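Local atomic coordinates of abhydrolase domain-containing protein (Exiguobacterium antarcticum, PDB entry 5H3H), a protein that hydrolyses esters as an alpha/beta-hydrolase-fold esterase and probably also acts on, or forms, peracids. Residues G29-N34 with N179-A184; I163-E168 with G249-E254; L213-K218 with E260-Y265; E241-S246 with E256-T261. All coordinates share one frame; numbering follows the deposited sequence.

Interaction 1: residues G29-N34 with N179-A184; sequences GWPANN and NLSVDA. With F50 (ethaneperoxoic acid), chain D.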
# COMPACT_ATOMS: atom_id res chain seq x y z
N GLY B 29 -2.06 -0.48 -23.58
CA GLY B 29 -3.53 -0.61 -23.53
C GLY B 29 -4.00 -1.93 -24.08
O GLY B 29 -3.21 -2.71 -24.62
N TRP B 30 -5.30 -2.16 -23.93
CA TRP B 30 -6.00 -3.31 -24.49
C TRP B 30 -6.21 -3.05 -26.01
O TRP B 30 -6.62 -1.92 -26.35
CB TRP B 30 -7.32 -3.46 -23.77
CG TRP B 30 -8.24 -4.55 -24.26
CD1 TRP B 30 -8.33 -5.81 -23.78
CD2 TRP B 30 -9.24 -4.44 -25.29
NE1 TRP B 30 -9.29 -6.51 -24.46
CE2 TRP B 30 -9.88 -5.69 -25.38
CE3 TRP B 30 -9.64 -3.40 -26.14
CZ2 TRP B 30 -10.93 -5.93 -26.29
CZ3 TRP B 30 -10.64 -3.65 -27.05
CH2 TRP B 30 -11.28 -4.89 -27.13
N PRO B 31 -6.01 -4.04 -26.90
CA PRO B 31 -5.46 -5.36 -26.60
C PRO B 31 -4.15 -5.51 -27.34
O PRO B 31 -3.95 -6.42 -28.15
CB PRO B 31 -6.54 -6.28 -27.10
CG PRO B 31 -7.09 -5.52 -28.31
CD PRO B 31 -6.73 -4.08 -28.19
N ALA B 32 -3.23 -4.57 -27.08
CA ALA B 32 -2.02 -4.48 -27.87
C ALA B 32 -0.86 -5.19 -27.09
O ALA B 32 -1.07 -6.27 -26.49
CB ALA B 32 -1.73 -3.04 -28.17
N ASN B 33 0.33 -4.60 -27.16
CA ASN B 33 1.49 -5.01 -26.32
C ASN B 33 2.47 -3.85 -26.19
O ASN B 33 2.23 -2.81 -26.78
CB ASN B 33 2.16 -6.31 -26.83
CG ASN B 33 2.70 -6.20 -28.23
OD1 ASN B 33 3.60 -5.42 -28.49
ND2 ASN B 33 2.19 -7.03 -29.13
N ASN B 34 3.55 -4.03 -25.41
CA ASN B 34 4.55 -2.96 -25.18
C ASN B 34 5.11 -2.32 -26.44
O ASN B 34 5.55 -1.16 -26.41
CB ASN B 34 5.71 -3.46 -24.27
CG ASN B 34 6.87 -4.04 -25.03
OD1 ASN B 34 6.90 -5.25 -25.44
ND2 ASN B 34 7.87 -3.20 -25.24
N ASN B 179 -1.70 -5.57 -36.25
CA ASN B 179 -1.03 -6.83 -36.00
C ASN B 179 -0.51 -6.98 -34.55
O ASN B 179 -0.47 -8.12 -34.07
CB ASN B 179 0.10 -7.06 -36.99
CG ASN B 179 -0.38 -7.38 -38.39
OD1 ASN B 179 -1.55 -7.69 -38.63
ND2 ASN B 179 0.52 -7.34 -39.31
N LEU B 180 -0.20 -5.85 -33.86
CA LEU B 180 0.15 -5.88 -32.44
C LEU B 180 -1.01 -6.45 -31.62
O LEU B 180 -0.80 -7.17 -30.66
CB LEU B 180 0.41 -4.48 -31.86
CG LEU B 180 1.48 -3.60 -32.44
CD1 LEU B 180 1.45 -2.30 -31.64
CD2 LEU B 180 2.81 -4.33 -32.38
N SER B 181 -2.25 -6.13 -32.01
CA SER B 181 -3.38 -6.66 -31.37
C SER B 181 -3.76 -8.06 -31.80
O SER B 181 -4.24 -8.82 -30.97
CB SER B 181 -4.59 -5.71 -31.49
OG SER B 181 -4.41 -4.55 -30.62
N VAL B 182 -3.52 -8.43 -33.05
CA VAL B 182 -3.85 -9.80 -33.49
C VAL B 182 -2.97 -10.85 -32.79
O VAL B 182 -3.46 -11.90 -32.47
CB VAL B 182 -3.85 -10.02 -34.99
CG1 VAL B 182 -4.70 -8.96 -35.72
CG2 VAL B 182 -2.48 -10.06 -35.53
N ASP B 183 -1.75 -10.46 -32.43
CA ASP B 183 -0.85 -11.25 -31.59
C ASP B 183 -1.38 -11.61 -30.22
O ASP B 183 -0.98 -12.63 -29.65
CB ASP B 183 0.48 -10.46 -31.40
CG ASP B 183 1.45 -11.16 -30.47
OD1 ASP B 183 2.19 -12.07 -30.90
OD2 ASP B 183 1.43 -10.85 -29.26
N ALA B 184 -2.25 -10.81 -29.68
CA ALA B 184 -2.80 -11.04 -28.39
C ALA B 184 -3.53 -12.41 -28.36
O ALA B 184 -4.11 -12.88 -29.36
CB ALA B 184 -3.72 -9.91 -28.04
C F50 D . -7.98 0.33 -23.75
OX1 F50 D . -6.27 0.67 -25.62
O F50 D . -7.21 -0.22 -22.98
OXT F50 D . -7.39 1.11 -24.84
CH3 F50 D . -9.47 0.22 -23.56
O HOH W 1 -0.52 -8.54 -28.13

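Interaction 2: residues I163-E168 with G249-E254; sequences IFFAKE and GMFLDE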
# COMPACT_ATOMS: atom_id res chain seq x y z
N ILE B 163 -12.03 3.62 -34.42
CA ILE B 163 -12.44 4.54 -33.36
C ILE B 163 -11.24 4.96 -32.46
O ILE B 163 -11.40 5.72 -31.55
CB ILE B 163 -13.66 3.90 -32.61
CG1 ILE B 163 -14.72 4.95 -32.35
CG2 ILE B 163 -13.30 3.06 -31.38
CD1 ILE B 163 -15.90 4.55 -31.47
N PHE B 164 -10.02 4.51 -32.78
CA PHE B 164 -8.82 4.61 -31.93
C PHE B 164 -8.05 5.88 -32.21
O PHE B 164 -7.44 6.44 -31.31
CB PHE B 164 -7.93 3.38 -32.19
CG PHE B 164 -6.96 3.05 -31.09
CD1 PHE B 164 -5.81 3.77 -30.94
CD2 PHE B 164 -7.19 1.99 -30.23
CE1 PHE B 164 -4.92 3.45 -29.92
CE2 PHE B 164 -6.29 1.65 -29.23
CZ PHE B 164 -5.17 2.37 -29.09
N PHE B 165 -8.09 6.37 -33.46
CA PHE B 165 -7.23 7.46 -33.90
C PHE B 165 -8.09 8.56 -34.45
O PHE B 165 -9.10 8.29 -35.07
CB PHE B 165 -6.23 7.00 -34.96
CG PHE B 165 -5.25 5.97 -34.47
CD1 PHE B 165 -4.27 6.32 -33.55
CD2 PHE B 165 -5.34 4.64 -34.89
CE1 PHE B 165 -3.36 5.35 -33.07
CE2 PHE B 165 -4.45 3.68 -34.41
CZ PHE B 165 -3.46 4.04 -33.50
N ALA B 166 -7.70 9.79 -34.21
CA ALA B 166 -8.44 10.93 -34.76
C ALA B 166 -8.07 11.16 -36.23
O ALA B 166 -8.88 11.67 -37.00
CB ALA B 166 -8.18 12.17 -33.93
N LYS B 167 -6.84 10.83 -36.60
CA LYS B 167 -6.35 11.03 -37.97
C LYS B 167 -6.24 9.71 -38.71
O LYS B 167 -6.08 8.63 -38.09
CB LYS B 167 -5.02 11.78 -37.93
CG LYS B 167 -5.24 13.26 -37.78
CD LYS B 167 -3.94 14.00 -37.70
CE LYS B 167 -3.49 14.17 -36.27
NZ LYS B 167 -2.18 14.87 -36.21
N GLU B 168 -6.37 9.78 -40.04
CA GLU B 168 -6.09 8.63 -40.87
C GLU B 168 -4.58 8.51 -41.05
O GLU B 168 -3.97 9.29 -41.70
CB GLU B 168 -6.79 8.72 -42.22
CG GLU B 168 -8.19 8.08 -42.22
CD GLU B 168 -8.83 8.12 -43.61
OE1 GLU B 168 -10.03 8.51 -43.73
OE2 GLU B 168 -8.11 7.79 -44.57
N GLY B 249 -5.39 7.26 -29.49
CA GLY B 249 -4.01 6.97 -29.83
C GLY B 249 -3.15 8.18 -29.98
O GLY B 249 -2.60 8.39 -31.04
N MET B 250 -2.99 8.98 -28.91
CA MET B 250 -2.14 10.17 -29.04
C MET B 250 -0.72 9.89 -29.42
O MET B 250 -0.02 10.75 -29.96
CB MET B 250 -2.19 11.08 -27.84
CG MET B 250 -1.97 10.50 -26.48
SD MET B 250 -2.96 11.41 -25.22
CE MET B 250 -3.34 9.90 -24.39
N PHE B 251 -0.26 8.69 -29.07
CA PHE B 251 1.14 8.32 -29.32
C PHE B 251 1.49 8.29 -30.81
O PHE B 251 2.68 8.33 -31.15
CB PHE B 251 1.46 7.03 -28.59
CG PHE B 251 0.62 5.88 -29.03
CD1 PHE B 251 0.98 5.12 -30.12
CD2 PHE B 251 -0.51 5.54 -28.31
CE1 PHE B 251 0.20 4.03 -30.56
CE2 PHE B 251 -1.30 4.48 -28.73
CZ PHE B 251 -0.92 3.71 -29.83
N LEU B 252 0.48 8.25 -31.69
CA LEU B 252 0.62 8.51 -33.11
C LEU B 252 -0.10 9.77 -33.63
O LEU B 252 0.39 10.41 -34.56
CB LEU B 252 0.07 7.33 -33.89
CG LEU B 252 0.63 5.94 -33.67
CD1 LEU B 252 -0.07 5.00 -34.65
CD2 LEU B 252 2.14 5.89 -33.86
N ASP B 253 -1.29 10.10 -33.11
CA ASP B 253 -2.01 11.31 -33.55
C ASP B 253 -1.15 12.59 -33.34
O ASP B 253 -1.13 13.45 -34.23
CB ASP B 253 -3.37 11.49 -32.82
CG ASP B 253 -4.51 10.62 -33.38
OD1 ASP B 253 -4.49 10.17 -34.53
OD2 ASP B 253 -5.50 10.43 -32.65
N GLU B 254 -0.44 12.68 -32.20
CA GLU B 254 0.47 13.80 -31.85
C GLU B 254 1.76 13.23 -31.31
O GLU B 254 2.21 13.53 -30.23
CB GLU B 254 -0.16 14.79 -30.83
CG GLU B 254 -1.25 15.72 -31.43
CD GLU B 254 -1.96 16.68 -30.42
OE1 GLU B 254 -3.12 16.36 -29.95
OE2 GLU B 254 -1.37 17.73 -30.07

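Interaction 3: residues L213-K218 with E260-Y265; sequences LIMHGK and ETLVSY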
# COMPACT_ATOMS: atom_id res chain seq x y z
N LEU B 213 0.92 13.13 -13.84
CA LEU B 213 0.57 13.80 -15.09
C LEU B 213 -0.48 13.00 -15.84
O LEU B 213 -0.25 11.81 -16.12
CB LEU B 213 1.79 13.90 -15.97
CG LEU B 213 1.53 14.47 -17.36
CD1 LEU B 213 1.04 15.91 -17.19
CD2 LEU B 213 2.76 14.39 -18.24
N ILE B 214 -1.58 13.68 -16.24
CA ILE B 214 -2.65 13.11 -17.03
C ILE B 214 -2.47 13.67 -18.45
O ILE B 214 -2.45 14.89 -18.62
CB ILE B 214 -4.07 13.51 -16.51
CG1 ILE B 214 -4.24 13.33 -14.99
CG2 ILE B 214 -5.18 12.79 -17.29
CD1 ILE B 214 -3.89 11.95 -14.52
N MET B 215 -2.38 12.78 -19.42
CA MET B 215 -2.26 13.11 -20.83
C MET B 215 -3.54 12.52 -21.45
O MET B 215 -3.82 11.31 -21.23
CB MET B 215 -0.98 12.44 -21.43
CG MET B 215 0.29 13.26 -21.27
SD MET B 215 1.78 12.74 -22.20
CE MET B 215 2.18 11.56 -21.03
N HIS B 216 -4.34 13.32 -22.19
CA HIS B 216 -5.55 12.74 -22.76
C HIS B 216 -6.01 13.52 -24.02
O HIS B 216 -5.90 14.76 -24.04
CB HIS B 216 -6.65 12.76 -21.73
CG HIS B 216 -7.60 11.62 -21.81
ND1 HIS B 216 -7.67 10.67 -20.83
CD2 HIS B 216 -8.57 11.33 -22.70
CE1 HIS B 216 -8.64 9.82 -21.12
NE2 HIS B 216 -9.20 10.20 -22.26
N GLY B 217 -6.44 12.77 -25.03
CA GLY B 217 -6.98 13.30 -26.29
C GLY B 217 -8.37 13.91 -26.12
O GLY B 217 -9.29 13.28 -25.56
N LYS B 218 -8.53 15.13 -26.63
CA LYS B 218 -9.83 15.78 -26.59
C LYS B 218 -10.84 14.95 -27.37
O LYS B 218 -12.00 14.86 -26.94
CB LYS B 218 -9.74 17.22 -27.13
CG LYS B 218 -10.87 18.12 -26.65
CD LYS B 218 -10.85 18.28 -25.12
CE LYS B 218 -11.71 19.44 -24.63
NZ LYS B 218 -13.09 19.43 -25.23
N GLU B 260 7.65 14.24 -26.47
CA GLU B 260 8.47 15.22 -25.82
C GLU B 260 7.87 15.72 -24.47
O GLU B 260 8.61 16.01 -23.58
CB GLU B 260 8.85 16.31 -26.82
CG GLU B 260 9.68 15.80 -28.01
CD GLU B 260 11.06 15.21 -27.65
OE1 GLU B 260 11.47 14.22 -28.29
OE2 GLU B 260 11.77 15.73 -26.76
N THR B 261 6.55 15.70 -24.29
CA THR B 261 5.92 15.85 -22.97
C THR B 261 6.31 14.72 -21.98
O THR B 261 6.53 14.94 -20.78
CB THR B 261 4.37 15.84 -23.12
OG1 THR B 261 3.96 16.84 -24.07
CG2 THR B 261 3.66 16.10 -21.82
N LEU B 262 6.41 13.50 -22.49
CA LEU B 262 6.67 12.31 -21.66
C LEU B 262 8.12 12.43 -21.17
O LEU B 262 8.44 12.29 -20.00
CB LEU B 262 6.47 11.08 -22.54
CG LEU B 262 6.13 9.72 -21.98
CD1 LEU B 262 6.39 8.67 -23.07
CD2 LEU B 262 6.89 9.38 -20.71
N VAL B 263 8.99 12.80 -22.10
CA VAL B 263 10.39 12.93 -21.84
C VAL B 263 10.72 14.02 -20.84
O VAL B 263 11.56 13.82 -19.98
CB VAL B 263 11.16 13.20 -23.16
CG1 VAL B 263 12.58 13.71 -22.90
CG2 VAL B 263 11.16 11.91 -24.00
N SER B 264 10.10 15.18 -21.05
CA SER B 264 10.24 16.29 -20.13
C SER B 264 9.82 15.94 -18.72
O SER B 264 10.51 16.29 -17.79
CB SER B 264 9.40 17.49 -20.61
OG SER B 264 9.84 17.96 -21.86
N TYR B 265 8.67 15.28 -18.57
CA TYR B 265 8.20 14.86 -17.26
C TYR B 265 9.09 13.78 -16.61
O TYR B 265 9.31 13.83 -15.40
CB TYR B 265 6.76 14.36 -17.35
CG TYR B 265 6.00 14.28 -16.06
CD1 TYR B 265 5.66 15.45 -15.34
CD2 TYR B 265 5.61 13.07 -15.54
CE1 TYR B 265 4.93 15.37 -14.16
CE2 TYR B 265 4.91 12.98 -14.36
CZ TYR B 265 4.55 14.12 -13.66
OH TYR B 265 3.84 13.99 -12.46

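Interaction 4: residues E241-S246 with E256-T261; sequences EVFEES and EKFTET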
# COMPACT_ATOMS: atom_id res chain seq x y z
N GLU B 241 -2.41 17.58 -19.26
CA GLU B 241 -2.08 18.08 -20.60
C GLU B 241 -3.06 17.53 -21.65
O GLU B 241 -3.07 16.34 -21.92
CB GLU B 241 -0.64 17.75 -21.01
CG GLU B 241 0.38 18.87 -20.72
CD GLU B 241 0.35 20.10 -21.66
OE1 GLU B 241 0.16 19.99 -22.90
OE2 GLU B 241 0.58 21.22 -21.15
N VAL B 242 -3.80 18.42 -22.29
CA VAL B 242 -4.86 18.09 -23.22
C VAL B 242 -4.20 17.99 -24.59
O VAL B 242 -3.52 18.91 -25.04
CB VAL B 242 -5.94 19.19 -23.22
CG1 VAL B 242 -7.11 18.86 -24.16
CG2 VAL B 242 -6.48 19.43 -21.80
N PHE B 243 -4.50 16.92 -25.29
CA PHE B 243 -4.03 16.72 -26.63
C PHE B 243 -5.19 17.10 -27.54
O PHE B 243 -6.14 16.36 -27.68
CB PHE B 243 -3.48 15.29 -26.78
CG PHE B 243 -2.11 15.15 -26.16
CD1 PHE B 243 -1.96 15.17 -24.78
CD2 PHE B 243 -0.99 15.12 -26.93
CE1 PHE B 243 -0.70 15.11 -24.19
CE2 PHE B 243 0.27 15.08 -26.35
CZ PHE B 243 0.40 15.04 -24.97
N GLU B 244 -5.08 18.28 -28.15
CA GLU B 244 -6.22 18.91 -28.84
C GLU B 244 -6.54 18.21 -30.12
O GLU B 244 -7.68 18.23 -30.59
CB GLU B 244 -5.96 20.40 -29.18
CG GLU B 244 -5.50 21.27 -28.00
CD GLU B 244 -6.63 21.74 -27.08
OE1 GLU B 244 -7.78 21.19 -27.08
OE2 GLU B 244 -6.34 22.71 -26.35
N GLU B 245 -5.51 17.60 -30.71
CA GLU B 245 -5.61 17.08 -32.03
C GLU B 245 -5.66 15.53 -32.01
O GLU B 245 -5.60 14.90 -33.07
CB GLU B 245 -4.42 17.61 -32.87
CG GLU B 245 -4.31 19.14 -32.97
CD GLU B 245 -2.95 19.66 -33.44
OE1 GLU B 245 -2.26 18.95 -34.22
OE2 GLU B 245 -2.56 20.81 -33.09
N SER B 246 -5.88 14.91 -30.85
CA SER B 246 -5.73 13.47 -30.71
C SER B 246 -6.98 12.80 -30.25
O SER B 246 -7.72 13.33 -29.43
CB SER B 246 -4.63 13.13 -29.68
OG SER B 246 -3.40 13.66 -30.11
N GLU B 256 5.02 13.59 -31.76
CA GLU B 256 6.07 14.46 -31.26
C GLU B 256 5.73 15.13 -29.93
O GLU B 256 6.56 15.10 -28.97
CB GLU B 256 6.42 15.50 -32.31
CG GLU B 256 7.83 16.05 -32.19
CD GLU B 256 8.85 15.19 -32.91
OE1 GLU B 256 8.63 13.96 -33.05
OE2 GLU B 256 9.89 15.74 -33.35
N LYS B 257 4.51 15.67 -29.83
CA LYS B 257 4.09 16.30 -28.58
C LYS B 257 3.97 15.27 -27.43
O LYS B 257 4.43 15.48 -26.28
CB LYS B 257 2.78 17.05 -28.78
CG LYS B 257 2.41 17.91 -27.59
CD LYS B 257 1.00 18.45 -27.74
CE LYS B 257 0.47 18.95 -26.42
NZ LYS B 257 -0.92 19.47 -26.56
N PHE B 258 3.39 14.13 -27.74
CA PHE B 258 3.25 13.08 -26.73
C PHE B 258 4.64 12.68 -26.23
O PHE B 258 4.86 12.69 -25.02
CB PHE B 258 2.48 11.88 -27.30
CG PHE B 258 2.21 10.81 -26.27
CD1 PHE B 258 1.13 10.89 -25.43
CD2 PHE B 258 3.06 9.74 -26.13
CE1 PHE B 258 0.89 9.94 -24.46
CE2 PHE B 258 2.80 8.78 -25.19
CZ PHE B 258 1.72 8.88 -24.35
N THR B 259 5.55 12.34 -27.15
CA THR B 259 6.91 11.94 -26.78
C THR B 259 7.67 13.01 -26.01
O THR B 259 8.27 12.76 -25.00
CB THR B 259 7.77 11.41 -28.00
OG1 THR B 259 7.75 12.34 -29.10
CG2 THR B 259 7.22 10.23 -28.53
N GLU B 260 7.65 14.24 -26.47
CA GLU B 260 8.47 15.22 -25.82
C GLU B 260 7.87 15.72 -24.47
O GLU B 260 8.61 16.01 -23.58
CB GLU B 260 8.85 16.31 -26.82
CG GLU B 260 9.68 15.80 -28.01
CD GLU B 260 11.06 15.21 -27.65
OE1 GLU B 260 11.47 14.22 -28.29
OE2 GLU B 260 11.77 15.73 -26.76
N THR B 261 6.55 15.70 -24.29
CA THR B 261 5.92 15.85 -22.97
C THR B 261 6.31 14.72 -21.98
O THR B 261 6.53 14.94 -20.78
CB THR B 261 4.37 15.84 -23.12
OG1 THR B 261 3.96 16.84 -24.07
CG2 THR B 261 3.66 16.10 -21.82

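Interaction 1: residues G29-N34 with N179-A184
The peptide between Trp30 and Pro31 is cis, and Pro31 O faces Ser181 and Ala184. Trp30 CB points away from residues 179-184, with CG anti to the backbone N (chi1 176°). Ser181 carries OG anti to its own carbonyl carbon (chi1 -73°), which places the hydroxyl beside Pro31 and gives a weak hydrogen bond from Ser181 OG to Pro31 O of 3.1 Å. The same oxygen receives a CA-H...O contact from Ser181 CA at 3.3 Å, and Ala184 CB packs against it, so one carbonyl is wrapped from several directions. Pro31 CD rests on Ser181 OG at 3.4 Å. Asn33 has CG in the crowded position between backbone N and carbonyl carbon (chi1 60°), which swings its amide across Leu180; OD1 is held by the backbone N of Asn35. A water completes the bridge: it lies 2.9 Å from both Ala32 O and Leu180 O, with more acceptors around it than it has protons, and accepts from Asn33 ND2. At the other end of the loop, Trp30 N donates to O of the bound ethaneperoxoic acid at 2.9 Å. Met97 N, next to Ser96, and His248 NE2 also bond this ligand. Backbone N-H groups of the loop after strand 23-27 and of Met97, both turned to the ligand, are consistent with the oxyanion hole of alpha/beta hydrolases.

Interaction 2: residues I163-E168 with G249-E254
This contact ties the loop following helix 153-164 to the short helix 250-253, just after His248, the probable histidine of a Ser-His-Asp triad, and Phe164 lines the ethaneperoxoic acid pocket. Gly249, the N-cap of that helix, donates its N to Phe164 O at 2.9 Å, nearly along the C=O axis. A CB on Gly249 would clash with Phe165 CE1. Phe164 CE1 meets Phe251 CE2 at 3.9 Å, the latter lying at the edge of the Phe164 ring. Phe165 presents its edge to Gly249 O, and its CE1 touches Leu252 CD1 at 3.7 Å. Asp253 then takes hold of the next two backbone amides: Ala166 N reaches the syn lone pair of Asp253 OD2 at 2.8 Å (N-H...O 173°), whereas Lys167 N approaches OD1 from above the carboxylate plane at 3.2 Å. The Lys167 chain, bent at chi3 (-92°), brings NZ to Asp253 O, 2.7 Å away and in the carbonyl plane. His169 NE2 and Gly247 N bond the same carboxylate. Gripped by this many donors, the buried Asp253 is probably kept ionised, its negative charge stabilised by backbone N-H groups and His169, while Lys167 NZ is spent on the main-chain O and not on the carboxylate.

Interaction 3: residues L213-K218 with E260-Y265
Leu213 opens the contact with its CB set over one face of the Tyr265 ring, a CH-pi contact 3.7 Å from the centroid and 16° off the ring normal. The nearest ring atoms to Leu213 CB are Tyr265 CZ and CE2, both at 3.6 Å, so the methylene sits toward the hydroxyl end of the ring. With Leu213 CG anti to its backbone N, the two side chains slide past each other in opposite directions: the leucine branch runs back along the ring until Leu213 CD2 lies 3.9 Å from Tyr265 CG. Leu213 CD2 also meets Thr261 CG2 at 4.1 Å, crossing that side chain at about a right angle. An alanine in place of Tyr265 would remove the ring beneath Leu213 and would probably loosen the packing of this end of the helix on the sheet. Ile214 belongs to the alternate side of the strand, its side chain touching helix 225-234. Strand 213-217 and helix 260-265 run antiparallel (179°), and their axes come within 10.9 Å; this is the C-terminal helix of the alpha/beta hydrolase fold packed on the central, mostly parallel beta-sheet. Met215 returns to the helix side. Its CG is anti to the carbonyl carbon and chi2 is extended, so that Met215 SD meets Thr261 CG2 tip to tip at 3.9 Å; the bend at chi3 (-82°) then turns Met215 CE to stand 4.5 Å from Leu262 CG. Thr261 presents its methyl because CG2 is anti to the backbone N and OG1 is turned to Lys257 O.

Interaction 4: residues E241-S246 with E256-T261
Polar contacts centre on Lys257. Its CG is anti to the backbone N (chi1 -170°) and the rest of the chain is extended, so that Lys257 NZ reaches strand 239-243 and donates to Val242 O at 3.1 Å, in the carbonyl plane and on a lone pair. Glu241, its chain bent at chi2 (-75°), brings OE1 to 3.9 Å from Lys257 NZ, a long salt bridge; Glu254 adds a second, weak ion pair. Within the helix, Thr261 OG1 donates to Lys257 O at 2.6 Å, from above the carbonyl plane, while Thr261 N bonds the same oxygen. Aromatic contacts involve Phe243, whose CG lies anti to the carbonyl carbon. Lys257 NZ stands over one face of the Phe243 ring, 4.5 Å from the centroid and 13° off the normal, a cation-pi contact; Lys257 CE makes a CH-pi contact over the same face. The Phe258 ring meets that of Phe243 obliquely, centroids 6.0 Å apart, and Phe258 N lies at the Phe243 edge. In apolar packing, Phe243 CE2 touches Lys257 CD at 3.7 Å and Phe258 CB at 4.0 Å. The contact fastens the last strand of the alpha/beta hydrolase sheet to the C-terminal helix, which runs back nearly antiparallel. A methionine in place of Lys257 would lose the ammonium group and with it the bond to Val242 O, and would probably weaken the hold of the helix on the strand. One ammonium group serves a carbonyl, an aromatic face and, at longer range, a carboxylate, which are likely to stabilise its positive charge.

How the interactions relate
Along the chain, the segments of interaction 1 alternate with those of interaction 2, which in turn crosses interactions 3 and 4; interaction 1 closes before interactions 3 and 4 open. Interactions 3 and 4 have centres about 6 Å apart, share Glu260 and Thr261 of helix 255-267, and use the neighbouring strands 211-217 and 239-243 of one sheet. Interaction 2, centred about 11 Å from interaction 4, joins them through Glu254, which probably hydrogen-bonds Ser246 and Glu245, and through Met250 packed on strand 211-217. Interaction 1 lies about 16 Å from interaction 2, between centres. Interaction 1 holds Gly29 and Trp30 of the ligand pocket and interaction 2 its Phe164, whereas interactions 3 and 4 anchor the C-terminal helix beyond it.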